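Local coordinates for protein internalin (Listeria monocytogenes serotype 4b, PDB 4FMZ) that is an internalin-family leucine-rich-repeat protein, InlF, and probably takes part in adhesion to or invasion of host cells, at residues L176-E190 against S197-I211. Residues are numbered along the deposited sequence; the frame is centred on the assembly and turned at random.
With EDO (1,2-ethanediol), chain E; EDO (1,2-ethanediol), chain C.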
loop_
_atom_site.group_PDB
_atom_site.type_symbol
_atom_site.label_atom_id
_atom_site.label_comp_id
_atom_site.label_asym_id
_atom_site.label_seq_id
_atom_site.Cartn_x
_atom_site.Cartn_y
_atom_site.Cartn_z
ATOM N N LEU A 176 11.731 -7.689 -7.918
ATOM C CA LEU A 176 11.057 -8.168 -6.715
ATOM C C LEU A 176 9.920 -9.117 -7.090
ATOM O O LEU A 176 8.758 -8.854 -6.789
ATOM C CB LEU A 176 10.570 -6.939 -5.895
ATOM C CG LEU A 176 11.557 -5.736 -5.852
ATOM C CD1 LEU A 176 11.019 -4.591 -5.017
ATOM C CD2 LEU A 176 12.961 -6.154 -5.356
ATOM N N THR A 177 10.278 -10.279 -7.667
ATOM C CA THR A 177 9.313 -11.240 -8.223
ATOM C C THR A 177 8.543 -12.040 -7.176
ATOM O O THR A 177 7.584 -12.712 -7.568
ATOM C CB THR A 177 9.980 -12.166 -9.244
ATOM O OG1 THR A 177 10.957 -12.977 -8.591
ATOM C CG2 THR A 177 10.589 -11.394 -10.398
ATOM N N ASP A 178 8.892 -11.934 -5.873
ATOM C CA ASP A 178 8.110 -12.586 -4.817
ATOM C C ASP A 178 6.956 -11.684 -4.358
ATOM O O ASP A 178 6.180 -12.095 -3.485
ATOM C CB ASP A 178 8.977 -12.971 -3.614
ATOM C CG ASP A 178 9.665 -14.315 -3.742
ATOM O OD1 ASP A 178 9.160 -15.177 -4.504
ATOM O OD2 ASP A 178 10.676 -14.528 -3.042
ATOM N N LEU A 179 6.839 -10.461 -4.930
ATOM C CA LEU A 179 5.791 -9.517 -4.535
ATOM C C LEU A 179 4.419 -10.130 -4.687
ATOM O O LEU A 179 4.093 -10.709 -5.724
ATOM C CB LEU A 179 5.863 -8.188 -5.294
ATOM C CG LEU A 179 6.852 -7.140 -4.757
ATOM C CD1 LEU A 179 6.902 -5.949 -5.702
ATOM C CD2 LEU A 179 6.467 -6.653 -3.361
ATOM N N TYR A 180 3.646 -10.049 -3.607
ATOM C CA TYR A 180 2.288 -10.570 -3.503
ATOM C C TYR A 180 1.296 -9.425 -3.582
ATOM O O TYR A 180 0.240 -9.559 -4.201
ATOM C CB TYR A 180 2.119 -11.315 -2.167
ATOM C CG TYR A 180 0.787 -12.000 -2.020
ATOM C CD1 TYR A 180 0.557 -13.251 -2.590
ATOM C CD2 TYR A 180 -0.254 -11.393 -1.329
ATOM C CE1 TYR A 180 -0.676 -13.881 -2.475
ATOM C CE2 TYR A 180 -1.495 -12.011 -1.211
ATOM C CZ TYR A 180 -1.700 -13.259 -1.782
ATOM O OH TYR A 180 -2.905 -13.898 -1.645
ATOM N N SER A 181 1.632 -8.307 -2.933
ATOM C CA SER A 181 0.801 -7.103 -2.882
ATOM C C SER A 181 1.690 -5.870 -3.096
ATOM O O SER A 181 2.701 -5.706 -2.402
ATOM C CB SER A 181 0.055 -7.042 -1.556
ATOM O OG SER A 181 -0.696 -5.841 -1.454
ATOM N N LEU A 182 1.322 -5.018 -4.054
ATOM C CA LEU A 182 2.107 -3.830 -4.412
ATOM C C LEU A 182 1.236 -2.592 -4.556
ATOM O O LEU A 182 0.245 -2.632 -5.286
ATOM C CB LEU A 182 2.864 -4.091 -5.744
ATOM C CG LEU A 182 3.533 -2.898 -6.463
ATOM C CD1 LEU A 182 4.732 -2.344 -5.670
ATOM C CD2 LEU A 182 3.991 -3.298 -7.868
ATOM N N SER A 183 1.642 -1.478 -3.911
ATOM C CA SER A 183 0.956 -0.205 -4.045
ATOM C C SER A 183 1.876 0.839 -4.653
ATOM O O SER A 183 2.975 1.077 -4.146
ATOM C CB SER A 183 0.407 0.297 -2.710
ATOM O OG SER A 183 -0.325 1.495 -2.935
ATOM N N LEU A 184 1.417 1.453 -5.754
ATOM C CA LEU A 184 2.132 2.511 -6.462
ATOM C C LEU A 184 1.193 3.693 -6.718
ATOM O O LEU A 184 1.333 4.404 -7.719
ATOM C CB LEU A 184 2.735 1.980 -7.770
ATOM C CG LEU A 184 3.912 0.981 -7.610
ATOM C CD1 LEU A 184 4.410 0.531 -8.957
ATOM C CD2 LEU A 184 5.079 1.581 -6.798
ATOM N N ASN A 185 0.265 3.921 -5.783
ATOM C CA ASN A 185 -0.739 4.987 -5.898
ATOM C C ASN A 185 -0.118 6.375 -5.902
ATOM O O ASN A 185 0.838 6.628 -5.173
ATOM C CB ASN A 185 -1.745 4.915 -4.739
ATOM C CG ASN A 185 -2.625 3.697 -4.731
ATOM O OD1 ASN A 185 -2.865 3.048 -5.756
ATOM N ND2 ASN A 185 -3.153 3.375 -3.566
ATOM N N TYR A 186 -0.697 7.274 -6.705
ATOM C CA TYR A 186 -0.392 8.702 -6.775
ATOM C C TYR A 186 1.117 9.015 -6.926
ATOM O O TYR A 186 1.680 9.789 -6.148
ATOM C CB TYR A 186 -0.979 9.421 -5.530
ATOM C CG TYR A 186 -1.342 10.884 -5.719
ATOM C CD1 TYR A 186 -0.716 11.663 -6.688
ATOM C CD2 TYR A 186 -2.251 11.512 -4.871
ATOM C CE1 TYR A 186 -1.013 13.014 -6.838
ATOM C CE2 TYR A 186 -2.567 12.862 -5.020
ATOM C CZ TYR A 186 -1.943 13.608 -6.006
ATOM O OH TYR A 186 -2.256 14.935 -6.195
ATOM N N ASN A 187 1.741 8.483 -7.969
ATOM C CA ASN A 187 3.138 8.803 -8.239
ATOM C C ASN A 187 3.183 9.575 -9.568
ATOM O O ASN A 187 2.234 10.309 -9.849
ATOM C CB ASN A 187 3.985 7.528 -8.217
ATOM C CG ASN A 187 4.103 6.951 -6.820
ATOM O OD1 ASN A 187 4.430 7.653 -5.862
ATOM N ND2 ASN A 187 3.826 5.665 -6.661
ATOM N N GLN A 188 4.249 9.425 -10.377
ATOM C CA GLN A 188 4.377 10.076 -11.693
ATOM C C GLN A 188 4.697 8.991 -12.745
ATOM O O GLN A 188 5.495 9.212 -13.659
ATOM C CB GLN A 188 5.478 11.172 -11.646
ATOM C CG GLN A 188 5.287 12.268 -10.582
ATOM C CD GLN A 188 4.043 13.108 -10.787
ATOM O OE1 GLN A 188 3.735 13.557 -11.898
ATOM N NE2 GLN A 188 3.305 13.358 -9.710
ATOM N N ILE A 189 4.064 7.808 -12.603
ATOM C CA ILE A 189 4.348 6.643 -13.434
ATOM C C ILE A 189 3.591 6.701 -14.771
ATOM O O ILE A 189 2.363 6.745 -14.815
ATOM C CB ILE A 189 4.077 5.313 -12.668
ATOM C CG1 ILE A 189 4.886 5.240 -11.352
ATOM C CG2 ILE A 189 4.406 4.096 -13.535
ATOM C CD1 ILE A 189 4.284 4.321 -10.304
ATOM N N GLU A 190 4.360 6.655 -15.860
ATOM C CA GLU A 190 3.852 6.633 -17.236
ATOM C C GLU A 190 3.881 5.218 -17.809
ATOM O O GLU A 190 2.987 4.838 -18.566
ATOM C CB GLU A 190 4.716 7.538 -18.142
ATOM C CG GLU A 190 4.616 9.028 -17.881
ATOM C CD GLU A 190 5.623 9.862 -18.656
ATOM O OE1 GLU A 190 5.827 9.589 -19.861
ATOM O OE2 GLU A 190 6.197 10.803 -18.062
ATOM N N SER A 197 7.392 -8.880 -14.958
ATOM C CA SER A 197 8.117 -9.927 -14.221
ATOM C C SER A 197 7.425 -10.309 -12.891
ATOM O O SER A 197 7.798 -11.314 -12.280
ATOM C CB SER A 197 9.537 -9.459 -13.929
ATOM O OG SER A 197 9.473 -8.268 -13.165
ATOM N N LEU A 198 6.414 -9.531 -12.449
ATOM C CA LEU A 198 5.735 -9.762 -11.162
ATOM C C LEU A 198 4.626 -10.821 -11.300
ATOM O O LEU A 198 3.446 -10.542 -11.082
ATOM C CB LEU A 198 5.203 -8.437 -10.560
ATOM C CG LEU A 198 6.252 -7.316 -10.360
ATOM C CD1 LEU A 198 5.653 -6.124 -9.658
ATOM C CD2 LEU A 198 7.508 -7.811 -9.579
ATOM N N THR A 199 5.043 -12.067 -11.589
ATOM C CA THR A 199 4.148 -13.201 -11.863
ATOM C C THR A 199 3.441 -13.737 -10.598
ATOM O O THR A 199 2.458 -14.462 -10.739
ATOM C CB THR A 199 4.889 -14.328 -12.614
ATOM O OG1 THR A 199 5.926 -14.817 -11.784
ATOM C CG2 THR A 199 5.463 -13.869 -13.944
ATOM N N SER A 200 3.908 -13.370 -9.400
ATOM C CA SER A 200 3.306 -13.788 -8.130
ATOM C C SER A 200 2.332 -12.750 -7.566
ATOM O O SER A 200 1.723 -12.993 -6.516
ATOM C CB SER A 200 4.390 -14.052 -7.085
ATOM O OG SER A 200 5.048 -15.285 -7.325
ATOM N N LEU A 201 2.210 -11.587 -8.220
ATOM C CA LEU A 201 1.370 -10.504 -7.713
ATOM C C LEU A 201 -0.114 -10.884 -7.699
ATOM O O LEU A 201 -0.651 -11.334 -8.703
ATOM C CB LEU A 201 1.607 -9.221 -8.521
ATOM C CG LEU A 201 1.363 -7.882 -7.809
ATOM C CD1 LEU A 201 2.277 -7.720 -6.579
ATOM C CD2 LEU A 201 1.584 -6.724 -8.760
ATOM N N HIS A 202 -0.768 -10.712 -6.543
ATOM C CA HIS A 202 -2.192 -11.017 -6.390
ATOM C C HIS A 202 -2.998 -9.736 -6.151
ATOM O O HIS A 202 -4.200 -9.725 -6.373
ATOM C CB HIS A 202 -2.413 -12.009 -5.228
ATOM C CG HIS A 202 -2.013 -13.418 -5.527
ATOM N ND1 HIS A 202 -0.704 -13.747 -5.830
ATOM C CD2 HIS A 202 -2.740 -14.557 -5.448
ATOM C CE1 HIS A 202 -0.686 -15.063 -5.970
ATOM N NE2 HIS A 202 -1.894 -15.592 -5.762
ATOM N N TYR A 203 -2.336 -8.671 -5.660
ATOM C CA TYR A 203 -2.953 -7.384 -5.309
ATOM C C TYR A 203 -2.099 -6.260 -5.865
ATOM O O TYR A 203 -0.905 -6.170 -5.578
ATOM C CB TYR A 203 -3.144 -7.277 -3.762
ATOM C CG TYR A 203 -4.083 -8.356 -3.270
ATOM C CD1 TYR A 203 -5.457 -8.150 -3.255
ATOM C CD2 TYR A 203 -3.617 -9.639 -2.990
ATOM C CE1 TYR A 203 -6.342 -9.185 -2.973
ATOM C CE2 TYR A 203 -4.495 -10.689 -2.733
ATOM C CZ TYR A 203 -5.858 -10.456 -2.719
ATOM O OH TYR A 203 -6.727 -11.474 -2.416
ATOM N N PHE A 204 -2.689 -5.455 -6.716
ATOM C CA PHE A 204 -1.988 -4.349 -7.349
ATOM C C PHE A 204 -2.872 -3.099 -7.367
ATOM O O PHE A 204 -4.009 -3.139 -7.833
ATOM C CB PHE A 204 -1.552 -4.734 -8.768
ATOM C CG PHE A 204 -0.758 -3.717 -9.557
ATOM C CD1 PHE A 204 0.187 -2.906 -8.933
ATOM C CD2 PHE A 204 -0.876 -3.646 -10.942
ATOM C CE1 PHE A 204 0.936 -1.982 -9.670
ATOM C CE2 PHE A 204 -0.111 -2.742 -11.681
ATOM C CZ PHE A 204 0.787 -1.913 -11.037
ATOM N N THR A 205 -2.334 -2.002 -6.844
ATOM C CA THR A 205 -3.022 -0.716 -6.833
ATOM C C THR A 205 -2.019 0.328 -7.360
ATOM O O THR A 205 -0.839 0.312 -6.997
ATOM C CB THR A 205 -3.689 -0.418 -5.479
ATOM O OG1 THR A 205 -4.403 0.820 -5.565
ATOM C CG2 THR A 205 -2.730 -0.401 -4.306
ATOM N N ALA A 206 -2.478 1.159 -8.308
ATOM C CA ALA A 206 -1.639 2.179 -8.934
ATOM C C ALA A 206 -2.525 3.294 -9.468
ATOM O O ALA A 206 -2.262 3.841 -10.545
ATOM C CB ALA A 206 -0.793 1.562 -10.057
ATOM N N TYR A 207 -3.564 3.661 -8.695
ATOM C CA TYR A 207 -4.446 4.733 -9.131
ATOM C C TYR A 207 -3.710 6.077 -9.090
ATOM O O TYR A 207 -2.740 6.223 -8.341
ATOM C CB TYR A 207 -5.779 4.781 -8.347
ATOM C CG TYR A 207 -5.689 4.930 -6.843
ATOM C CD1 TYR A 207 -5.275 6.128 -6.264
ATOM C CD2 TYR A 207 -6.176 3.939 -5.997
ATOM C CE1 TYR A 207 -5.233 6.290 -4.879
ATOM C CE2 TYR A 207 -6.196 4.113 -4.610
ATOM C CZ TYR A 207 -5.701 5.281 -4.055
ATOM O OH TYR A 207 -5.670 5.437 -2.691
ATOM N N VAL A 208 -4.165 7.040 -9.926
ATOM C CA VAL A 208 -3.651 8.414 -10.004
ATOM C C VAL A 208 -2.168 8.404 -10.445
ATOM O O VAL A 208 -1.256 8.768 -9.710
ATOM C CB VAL A 208 -3.919 9.255 -8.710
ATOM C CG1 VAL A 208 -3.528 10.718 -8.894
ATOM C CG2 VAL A 208 -5.389 9.182 -8.317
ATOM N N ASN A 209 -1.950 7.968 -11.679
ATOM C CA ASN A 209 -0.649 7.987 -12.325
ATOM C C ASN A 209 -0.896 8.487 -13.752
ATOM O O ASN A 209 -1.915 9.156 -13.988
ATOM C CB ASN A 209 0.047 6.605 -12.247
ATOM C CG ASN A 209 0.674 6.347 -10.905
ATOM O OD1 ASN A 209 1.680 6.957 -10.551
ATOM N ND2 ASN A 209 0.084 5.464 -10.114
ATOM N N GLN A 210 0.009 8.193 -14.685
ATOM C CA GLN A 210 -0.104 8.602 -16.087
ATOM C C GLN A 210 0.059 7.359 -16.985
ATOM O O GLN A 210 0.632 7.444 -18.073
ATOM C CB GLN A 210 0.973 9.672 -16.407
ATOM C CG GLN A 210 0.792 11.008 -15.679
ATOM C CD GLN A 210 2.081 11.799 -15.611
ATOM O OE1 GLN A 210 2.656 12.206 -16.628
ATOM N NE2 GLN A 210 2.570 12.039 -14.402
ATOM N N ILE A 211 -0.441 6.202 -16.511
ATOM C CA ILE A 211 -0.318 4.910 -17.188
ATOM C C ILE A 211 -1.251 4.840 -18.416
ATOM O O ILE A 211 -2.469 5.029 -18.301
ATOM C CB ILE A 211 -0.555 3.737 -16.185
ATOM C CG1 ILE A 211 0.506 3.770 -15.027
ATOM C CG2 ILE A 211 -0.502 2.373 -16.898
ATOM C CD1 ILE A 211 0.079 3.041 -13.728
HETATM C C1 EDO E . -0.491 13.225 -11.599
HETATM O O1 EDO E . 0.596 13.768 -10.861
HETATM C C2 EDO E . -0.397 11.684 -11.582
HETATM O O2 EDO E . 0.837 11.286 -12.161
HETATM C C1 EDO C . 0.709 -2.818 -0.701
HETATM O O1 EDO C . -0.619 -2.339 -0.532
HETATM C C2 EDO C . 1.147 -3.516 0.595
HETATM O O2 EDO C . 0.311 -4.642 0.779
HETATM O O HOH W 1 5.461 -11.106 -8.242
HETATM O O HOH W 2 7.113 -14.840 -9.372
HETATM O O HOH W 3 -6.004 -14.034 -2.956
HETATM O O HOH W 4 -5.680 1.371 -3.027
#
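Asn-209 lies buried and spends its whole amide on backbone groups. Asn-209 ND2 donates to Leu-184 O across the contact (2.9 Å, 162° at the hydrogen) and to Ala-206 O within its own segment, both acceptors lying near the amide plane. Asn-209 OD1 accepts from Asn-187 N (3.0 Å) and Ile-189 N (3.3 Å), which arrive from opposite faces of that plane. This is the asparagine arrangement of leucine-rich repeats: one coil back, Asn-187 ND2 reaches Val-162 O and Asn-187 OD1 bonds Ser-165 OG, while Asn-231 ND2 donates to Ala-206 O one coil on. Strands 181-183 and 203-205 run parallel, 4° apart, joined by Leu-182 N to Tyr-203 O (2.9 Å) and Thr-205 N to Leu-182 O.

On the strand face of Ser-183 and Thr-205, Asn-185 OD1 accepts from Thr-205 OG1 (2.7 Å) on a lone pair and from Tyr-207 N, while its amide lies flat over the Tyr-207 ring, planes 16° apart. Tyr-180 forms an offset stack with His-202 (centroids 4.4 Å apart); His-202 ND1 donates to Ser-200 O (2.6 Å), holding the imidazole in orientation. Buried backbone polarity is thus paid for by asparagine amides, so adjoining coils are tied by side-chain-to-backbone bonds, as in leucine-rich-repeat solenoids.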